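Local coordinates for protein SusD homolog (Bacteroides thetaiotaomicron, PDB 4MRU) that probably binds mucin O-glycans at the bacterial cell surface as a SusD-like, TPR-related outer membrane lipoprotein, at residues A[483-488]-A[498-504]. Numbering follows the deposited sequence.
Sequences LIKESS and THVWWDR
Arg504 lays one face of its guanidinium group over the CB of Ser488, which sits 3.6 Å above that plane and toward its rim. A bend at chi3 turns the head back to the C-terminal end of helix 473-486. Arg504 NH1 donates to Glu486 O at 2.8 Å (N-H...O angle 163°), the acceptor lying in the guanidinium plane. The same nitrogen reaches a lone pair of Trp501 O, and NH2 gives a proton to a water held by Lys485 O. With Arg504 cut back to an alanine, the carbonyls of Glu486 and Trp501 would probably lose their common donor, and the water on Lys485 O its link to the loop. Ser487, its OG anti to the backbone N (chi1 -169°), donates from OG to an in-plane lone pair of His499 O at 2.7 Å; a water links Leu483 O to the same oxygen. Glu486 lies across Trp501, its OE2 3.6 Å from Trp501 CB and its carboxylate almost parallel to the indole plane (2°). OE1 accepts from Gln152 N and OE2 from Lys153 N, and a water links Glu486 OE1 to Trp501 N, so the carboxylate ties both segments to the start of helix 152-173. Thr498 CG2 meets Leu483 CG tip to tip at 3.9 Å. His499 ND1 donates a hydrogen bond to Asp503 O, from above the carbonyl plane, at the end of a type I turn. Backbone carbonyls from the helix end and from the loop, met by side-chain donors and waters, thus probably help hold the returning chain against helix 473-486.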
ATOM      1  N   LEU A 483      18.447  12.348   2.297  1.00 19.34           N
ATOM      2  CA  LEU A 483      17.347  12.349   1.330  1.00 17.75           C
ATOM      3  C   LEU A 483      17.735  13.040   0.033  1.00 17.38           C
ATOM      4  O   LEU A 483      17.514  12.500  -1.062  1.00 17.46           O
ATOM      5  CB  LEU A 483      16.137  13.054   1.956  1.00 18.69           C
ATOM      6  CG  LEU A 483      14.921  13.310   1.090  1.00 17.81           C
ATOM      7  CD1 LEU A 483      14.153  12.024   0.849  1.00 19.81           C
ATOM      8  CD2 LEU A 483      14.001  14.306   1.784  1.00 18.62           C
ATOM      9  N   ILE A 484      18.348  14.227   0.155  1.00 18.50           N
ATOM     10  CA  ILE A 484      18.827  14.979  -1.022  1.00 17.57           C
ATOM     11  C   ILE A 484      19.874  14.200  -1.830  1.00 22.23           C
ATOM     12  O   ILE A 484      19.721  14.080  -3.054  1.00 23.93           O
ATOM     13  CB  ILE A 484      19.364  16.342  -0.631  1.00 18.69           C
ATOM     14  CG1 ILE A 484      18.237  17.237  -0.039  1.00 17.95           C
ATOM     15  CG2 ILE A 484      20.013  17.061  -1.821  1.00 21.68           C
ATOM     16  CD1 ILE A 484      18.746  18.470   0.654  1.00 20.46           C
ATOM     17  N   LYS A 485      20.872  13.611  -1.157  1.00 20.92           N
ATOM     18  CA  LYS A 485      21.924  12.879  -1.826  1.00 24.32           C
ATOM     19  C   LYS A 485      21.434  11.597  -2.530  1.00 27.89           C
ATOM     20  O   LYS A 485      21.911  11.266  -3.629  1.00 24.76           O
ATOM     21  CB  LYS A 485      23.033  12.520  -0.824  1.00 28.89           C
ATOM     22  CG  LYS A 485      24.003  13.666  -0.538  1.00 51.55           C
ATOM     23  CD  LYS A 485      25.174  13.245   0.357  1.00 62.09           C
ATOM     24  CE  LYS A 485      26.273  12.538  -0.440  1.00 77.85           C
ATOM     25  NZ  LYS A 485      27.562  12.355   0.294  1.00 75.36           N
ATOM     26  N   GLU A 486      20.512  10.880  -1.887  1.00 25.23           N
ATOM     27  CA  GLU A 486      19.909   9.669  -2.433  1.00 23.24           C
ATOM     28  C   GLU A 486      18.921   9.868  -3.579  1.00 22.60           C
ATOM     29  O   GLU A 486      18.558   8.892  -4.224  1.00 23.45           O
ATOM     30  CB  GLU A 486      19.069   8.941  -1.378  1.00 29.45           C
ATOM     31  CG  GLU A 486      19.790   8.205  -0.304  1.00 36.90           C
ATOM     32  CD  GLU A 486      18.870   7.178   0.374  1.00 29.44           C
ATOM     33  OE1 GLU A 486      17.856   7.545   1.054  1.00 22.64           O
ATOM     34  OE2 GLU A 486      19.214   6.000   0.240  1.00 33.51           O
ATOM     35  N   SER A 487      18.437  11.093  -3.792  1.00 24.47           N
ATOM     36  CA  SER A 487      17.291  11.357  -4.658  1.00 23.01           C
ATOM     37  C   SER A 487      17.721  11.526  -6.099  1.00 22.37           C
ATOM     38  O   SER A 487      18.703  12.207  -6.382  1.00 21.97           O
ATOM     39  CB  SER A 487      16.546  12.625  -4.229  1.00 20.83           C
ATOM     40  OG  SER A 487      15.279  12.769  -4.906  1.00 19.90           O
ATOM     41  N   SER A 488      16.961  10.924  -7.007  1.00 20.85           N
ATOM     42  CA  SER A 488      17.145  11.191  -8.433  1.00 23.28           C
ATOM     43  C   SER A 488      16.518  12.525  -8.816  1.00 26.89           C
ATOM     44  O   SER A 488      16.723  13.006  -9.915  1.00 22.87           O
ATOM     45  CB  SER A 488      16.521  10.075  -9.254  1.00 26.54           C
ATOM     46  OG  SER A 488      15.101  10.071  -9.157  1.00 22.12           O
ATOM     47  N   THR A 498      10.162  15.770  -3.600  1.00 17.46           N
ATOM     48  CA  THR A 498      11.461  15.135  -3.656  1.00 16.25           C
ATOM     49  C   THR A 498      11.267  13.627  -3.752  1.00 19.95           C
ATOM     50  O   THR A 498      10.478  13.074  -3.009  1.00 18.73           O
ATOM     51  CB  THR A 498      12.283  15.516  -2.420  1.00 16.64           C
ATOM     52  OG1 THR A 498      12.641  16.905  -2.504  1.00 18.97           O
ATOM     53  CG2 THR A 498      13.559  14.705  -2.332  1.00 16.76           C
ATOM     54  N   HIS A 499      11.985  12.973  -4.670  1.00 20.17           N
ATOM     55  CA  HIS A 499      11.844  11.529  -4.845  1.00 19.14           C
ATOM     56  C   HIS A 499      12.602  10.791  -3.740  1.00 17.63           C
ATOM     57  O   HIS A 499      13.753  11.135  -3.411  1.00 19.21           O
ATOM     58  CB  HIS A 499      12.383  11.066  -6.210  1.00 18.08           C
ATOM     59  CG  HIS A 499      11.537  11.470  -7.387  1.00 19.54           C
ATOM     60  ND1 HIS A 499      11.552  10.774  -8.573  1.00 20.03           N
ATOM     61  CD2 HIS A 499      10.657  12.489  -7.563  1.00 20.10           C
ATOM     62  CE1 HIS A 499      10.719  11.347  -9.430  1.00 21.29           C
ATOM     63  NE2 HIS A 499      10.171  12.388  -8.845  1.00 22.42           N
ATOM     64  N   VAL A 500      12.011   9.722  -3.248  1.00 20.07           N
ATOM     65  CA  VAL A 500      12.745   8.761  -2.423  1.00 17.67           C
ATOM     66  C   VAL A 500      13.709   7.969  -3.313  1.00 17.86           C
ATOM     67  O   VAL A 500      13.535   7.918  -4.536  1.00 19.17           O
ATOM     68  CB  VAL A 500      11.811   7.811  -1.606  1.00 16.20           C
ATOM     69  CG1 VAL A 500      10.790   8.632  -0.777  1.00 18.75           C
ATOM     70  CG2 VAL A 500      11.099   6.840  -2.492  1.00 18.33           C
ATOM     71  N   TRP A 501      14.655   7.275  -2.669  1.00 18.69           N
ATOM     72  CA  TRP A 501      15.760   6.637  -3.401  1.00 20.14           C
ATOM     73  C   TRP A 501      15.312   5.651  -4.485  1.00 17.73           C
ATOM     74  O   TRP A 501      15.888   5.648  -5.555  1.00 18.37           O
ATOM     75  CB  TRP A 501      16.721   5.951  -2.407  1.00 20.18           C
ATOM     76  CG  TRP A 501      17.728   5.046  -3.054  1.00 19.49           C
ATOM     77  CD1 TRP A 501      18.819   5.407  -3.775  1.00 23.00           C
ATOM     78  CD2 TRP A 501      17.729   3.622  -3.001  1.00 18.56           C
ATOM     79  NE1 TRP A 501      19.501   4.285  -4.198  1.00 20.62           N
ATOM     80  CE2 TRP A 501      18.823   3.177  -3.755  1.00 22.36           C
ATOM     81  CE3 TRP A 501      16.895   2.674  -2.401  1.00 22.31           C
ATOM     82  CZ2 TRP A 501      19.128   1.826  -3.889  1.00 21.64           C
ATOM     83  CZ3 TRP A 501      17.187   1.315  -2.573  1.00 19.25           C
ATOM     84  CH2 TRP A 501      18.303   0.925  -3.293  1.00 21.18           C
ATOM     85  N   TRP A 502      14.310   4.819  -4.252  1.00 16.55           N
ATOM     86  CA  TRP A 502      13.935   3.852  -5.289  1.00 17.37           C
ATOM     87  C   TRP A 502      13.124   4.465  -6.457  1.00 19.40           C
ATOM     88  O   TRP A 502      12.896   3.771  -7.427  1.00 19.92           O
ATOM     89  CB  TRP A 502      13.180   2.636  -4.723  1.00 17.83           C
ATOM     90  CG  TRP A 502      11.988   2.878  -3.792  1.00 17.56           C
ATOM     91  CD1 TRP A 502      11.943   2.588  -2.484  1.00 18.31           C
ATOM     92  CD2 TRP A 502      10.682   3.361  -4.131  1.00 17.23           C
ATOM     93  NE1 TRP A 502      10.728   2.884  -1.963  1.00 17.53           N
ATOM     94  CE2 TRP A 502       9.939   3.394  -2.958  1.00 16.56           C
ATOM     95  CE3 TRP A 502      10.100   3.822  -5.299  1.00 18.49           C
ATOM     96  CZ2 TRP A 502       8.631   3.821  -2.911  1.00 19.62           C
ATOM     97  CZ3 TRP A 502       8.779   4.263  -5.258  1.00 18.33           C
ATOM     98  CH2 TRP A 502       8.076   4.283  -4.068  1.00 17.30           C
ATOM     99  N   ASP A 503      12.658   5.710  -6.323  1.00 17.66           N
ATOM    100  CA  ASP A 503      11.779   6.342  -7.314  1.00 18.20           C
ATOM    101  C   ASP A 503      12.642   6.988  -8.367  1.00 19.20           C
ATOM    102  O   ASP A 503      12.969   8.209  -8.309  1.00 21.21           O
ATOM    103  CB  ASP A 503      10.839   7.343  -6.624  1.00 20.97           C
ATOM    104  CG  ASP A 503       9.882   8.028  -7.576  1.00 25.43           C
ATOM    105  OD1 ASP A 503       9.910   7.688  -8.787  1.00 20.76           O
ATOM    106  OD2 ASP A 503       9.119   8.915  -7.096  1.00 22.11           O
ATOM    107  N   ARG A 504      13.097   6.157  -9.298  1.00 18.61           N
ATOM    108  CA  ARG A 504      14.121   6.579 -10.270  1.00 18.96           C
ATOM    109  C   ARG A 504      13.715   6.331 -11.708  1.00 20.92           C
ATOM    110  O   ARG A 504      14.467   6.616 -12.604  1.00 23.73           O
ATOM    111  CB  ARG A 504      15.433   5.836 -10.011  1.00 19.25           C
ATOM    112  CG  ARG A 504      15.919   5.877  -8.575  1.00 19.96           C
ATOM    113  CD  ARG A 504      17.379   5.401  -8.448  1.00 20.11           C
ATOM    114  NE  ARG A 504      18.310   6.523  -8.625  1.00 23.58           N
ATOM    115  CZ  ARG A 504      18.648   7.393  -7.668  1.00 24.85           C
ATOM    116  NH1 ARG A 504      18.134   7.318  -6.444  1.00 24.63           N
ATOM    117  NH2 ARG A 504      19.469   8.366  -7.943  1.00 29.33           N
TER
HETATM  118  O   HOH W   1      15.915  10.270  -1.697  1.00 19.70           O
HETATM  119  O   HOH W   2      21.178  10.101  -6.147  1.00 30.33           O
HETATM  120  O   HOH W   3      15.382   8.216   0.016  1.00 19.90           O
HETATM  121  O   HOH W   4      15.216   8.918  -6.536  1.00 19.30           O